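Local coordinates for protein beta-glucuronidase (Dictyoglomus thermophilum, PDB 6XXW) that probably hydrolyses beta-D-glucuronides, releasing glucuronic acid, as a retaining glycosidase of glycoside hydrolase family 2, at residues E26-E31 against F273-M278. Sequence-based numbering, arbitrary orientation.
Sequences ESETRE and FDIYRM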
loop_
_atom_site.group_PDB
_atom_site.type_symbol
_atom_site.label_atom_id
_atom_site.label_comp_id
_atom_site.label_asym_id
_atom_site.label_seq_id
_atom_site.Cartn_x
_atom_site.Cartn_y
_atom_site.Cartn_z
ATOM N N GLU A 26 1.821 -8.321 -44.723
ATOM C CA GLU A 26 2.793 -8.469 -45.795
ATOM C C GLU A 26 2.599 -9.806 -46.505
ATOM O O GLU A 26 2.144 -10.791 -45.919
ATOM C CB GLU A 26 4.219 -8.355 -45.246
ATOM N N SER A 27 2.927 -9.824 -47.794
ATOM C CA SER A 27 2.925 -11.063 -48.558
ATOM C C SER A 27 3.914 -10.922 -49.712
ATOM O O SER A 27 4.615 -9.913 -49.839
ATOM C CB SER A 27 1.519 -11.394 -49.077
ATOM O OG SER A 27 1.202 -10.575 -50.193
ATOM N N GLU A 28 3.957 -11.954 -50.561
ATOM C CA GLU A 28 4.703 -11.877 -51.811
ATOM C C GLU A 28 4.330 -10.649 -52.634
ATOM O O GLU A 28 5.112 -10.222 -53.488
ATOM C CB GLU A 28 4.454 -13.146 -52.646
ATOM C CG GLU A 28 4.906 -14.439 -51.982
ATOM C CD GLU A 28 3.844 -15.088 -51.105
ATOM O OE1 GLU A 28 2.996 -14.361 -50.543
ATOM O OE2 GLU A 28 3.859 -16.331 -50.971
ATOM N N THR A 29 3.146 -10.083 -52.420
ATOM C CA THR A 29 2.658 -9.012 -53.271
ATOM C C THR A 29 2.345 -7.726 -52.516
ATOM O O THR A 29 1.852 -6.770 -53.131
ATOM C CB THR A 29 1.414 -9.490 -54.031
ATOM O OG1 THR A 29 0.326 -9.668 -53.115
ATOM C CG2 THR A 29 1.705 -10.829 -54.695
ATOM N N ARG A 30 2.617 -7.665 -51.212
ATOM C CA ARG A 30 2.253 -6.500 -50.410
ATOM C C ARG A 30 3.359 -6.175 -49.414
ATOM O O ARG A 30 3.837 -7.065 -48.710
ATOM C CB ARG A 30 0.945 -6.746 -49.656
ATOM C CG ARG A 30 -0.232 -7.135 -50.544
ATOM C CD ARG A 30 -1.493 -7.290 -49.736
ATOM N NE ARG A 30 -2.664 -7.380 -50.604
ATOM C CZ ARG A 30 -3.871 -6.954 -50.264
ATOM N NH1 ARG A 30 -4.068 -6.407 -49.067
ATOM N NH2 ARG A 30 -4.873 -7.091 -51.115
ATOM N N GLU A 31 3.740 -4.903 -49.350
ATOM C CA GLU A 31 4.665 -4.385 -48.351
ATOM C C GLU A 31 3.895 -3.625 -47.282
ATOM O O GLU A 31 2.846 -3.035 -47.555
ATOM C CB GLU A 31 5.700 -3.453 -48.990
ATOM C CG GLU A 31 6.838 -4.170 -49.675
ATOM C CD GLU A 31 7.855 -3.204 -50.256
ATOM O OE1 GLU A 31 7.987 -3.151 -51.502
ATOM O OE2 GLU A 31 8.516 -2.493 -49.463
ATOM N N PHE A 273 -1.179 -9.591 -59.760
ATOM C CA PHE A 273 -0.969 -10.787 -58.961
ATOM C C PHE A 273 -1.028 -10.335 -57.512
ATOM O O PHE A 273 -0.344 -9.376 -57.150
ATOM C CB PHE A 273 0.384 -11.411 -59.321
ATOM C CG PHE A 273 0.820 -12.543 -58.431
ATOM C CD1 PHE A 273 0.037 -13.668 -58.275
ATOM C CD2 PHE A 273 2.059 -12.501 -57.804
ATOM C CE1 PHE A 273 0.456 -14.714 -57.468
ATOM C CE2 PHE A 273 2.489 -13.541 -56.997
ATOM C CZ PHE A 273 1.687 -14.651 -56.832
ATOM N N ASP A 274 -1.861 -10.980 -56.696
ATOM C CA ASP A 274 -2.031 -10.539 -55.312
ATOM C C ASP A 274 -2.293 -11.745 -54.423
ATOM O O ASP A 274 -3.051 -12.644 -54.796
ATOM C CB ASP A 274 -3.180 -9.515 -55.204
ATOM C CG ASP A 274 -3.217 -8.780 -53.851
ATOM O OD1 ASP A 274 -2.150 -8.605 -53.205
ATOM O OD2 ASP A 274 -4.327 -8.351 -53.450
ATOM N N ILE A 275 -1.678 -11.758 -53.241
ATOM C CA ILE A 275 -1.881 -12.834 -52.281
ATOM C C ILE A 275 -2.229 -12.234 -50.921
ATOM O O ILE A 275 -1.546 -11.323 -50.444
ATOM C CB ILE A 275 -0.643 -13.745 -52.168
ATOM C CG1 ILE A 275 -0.338 -14.399 -53.520
ATOM C CG2 ILE A 275 -0.857 -14.798 -51.092
ATOM C CD1 ILE A 275 0.898 -15.265 -53.505
ATOM N N TYR A 276 -3.285 -12.748 -50.301
ATOM C CA TYR A 276 -3.634 -12.396 -48.930
ATOM C C TYR A 276 -3.935 -13.676 -48.175
ATOM O O TYR A 276 -4.598 -14.574 -48.707
ATOM C CB TYR A 276 -4.842 -11.447 -48.868
ATOM C CG TYR A 276 -5.064 -10.788 -47.506
ATOM C CD1 TYR A 276 -4.466 -9.580 -47.190
ATOM C CD2 TYR A 276 -5.874 -11.385 -46.551
ATOM C CE1 TYR A 276 -4.671 -8.973 -45.941
ATOM C CE2 TYR A 276 -6.087 -10.796 -45.308
ATOM C CZ TYR A 276 -5.482 -9.586 -45.015
ATOM O OH TYR A 276 -5.674 -8.997 -43.790
ATOM N N ARG A 277 -3.456 -13.752 -46.929
ATOM C CA ARG A 277 -3.625 -14.935 -46.094
ATOM C C ARG A 277 -4.235 -14.544 -44.757
ATOM O O ARG A 277 -3.935 -13.471 -44.220
ATOM C CB ARG A 277 -2.282 -15.656 -45.842
ATOM C CG ARG A 277 -1.575 -16.121 -47.091
ATOM C CD ARG A 277 -0.303 -16.890 -46.754
ATOM N NE ARG A 277 0.292 -17.437 -47.963
ATOM C CZ ARG A 277 1.153 -16.786 -48.732
ATOM N NH1 ARG A 277 1.541 -15.558 -48.409
ATOM N NH2 ARG A 277 1.631 -17.372 -49.825
ATOM N N MET A 278 -5.079 -15.423 -44.213
ATOM C CA MET A 278 -5.606 -15.201 -42.876
ATOM C C MET A 278 -5.882 -16.532 -42.189
ATOM O O MET A 278 -6.396 -17.467 -42.809
ATOM C CB MET A 278 -6.884 -14.355 -42.913
ATOM C CG MET A 278 -7.422 -14.021 -41.536
ATOM S SD MET A 278 -8.972 -13.096 -41.657
ATOM C CE MET A 278 -9.410 -12.999 -39.915
HETATM O O HOH W 1 1.248 -13.782 -46.266
#
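T29 and R30, the last two residues of a type I beta turn from S27 to R30, close on D274 in strand 273-280 of the immunoglobulin-like beta-sandwich domain of this family 2 glycosidase. The turn leads, through E31, into strand 32-43 of the sugar-binding domain, so the contact ties two domains together. R30 reaches out extended and takes the D274 carboxylate side-on in a salt bridge: NE meets OD1 at 2.9 Å and NH2 meets OD2 at 2.7 Å, both on syn lone pairs and nearly straight. The guanidinium and carboxylate planes are 6° apart, nearly coplanar. T29 OG1 adds a third bond, donating to the anti lone pair of D274 OD1 at 2.7 Å, so that oxygen is gripped from two directions. OG1 sits between the backbone N and the carbonyl carbon (chi1 69°), which turns it to the carboxylate, while CG2 packs against F273 CD2 at 3.5 Å. NH2 of R30 also bonds to I196 O, and D274 OD2 accepts from I196 N. A leucine in place of R30 would probably leave the buried D274 carboxylate without its countercharge, held by T29 OG1 and the N-H of I196. At the start of the turn, S27 OG accepts a hydrogen bond from the backbone N of T29 in an ST turn and itself donates to I275 O. On the other side of the strand from D274, R277 grips the E28 carboxylate end-on in a salt bridge, NH2 to OE2 at 2.7 Å. I275 CG2 lies over one face of that guanidinium, whose NE bridges to E264. At its edge, R277 NH1 donates to E28 OE1 at 2.8 Å and also to a water that bonds to E26 O.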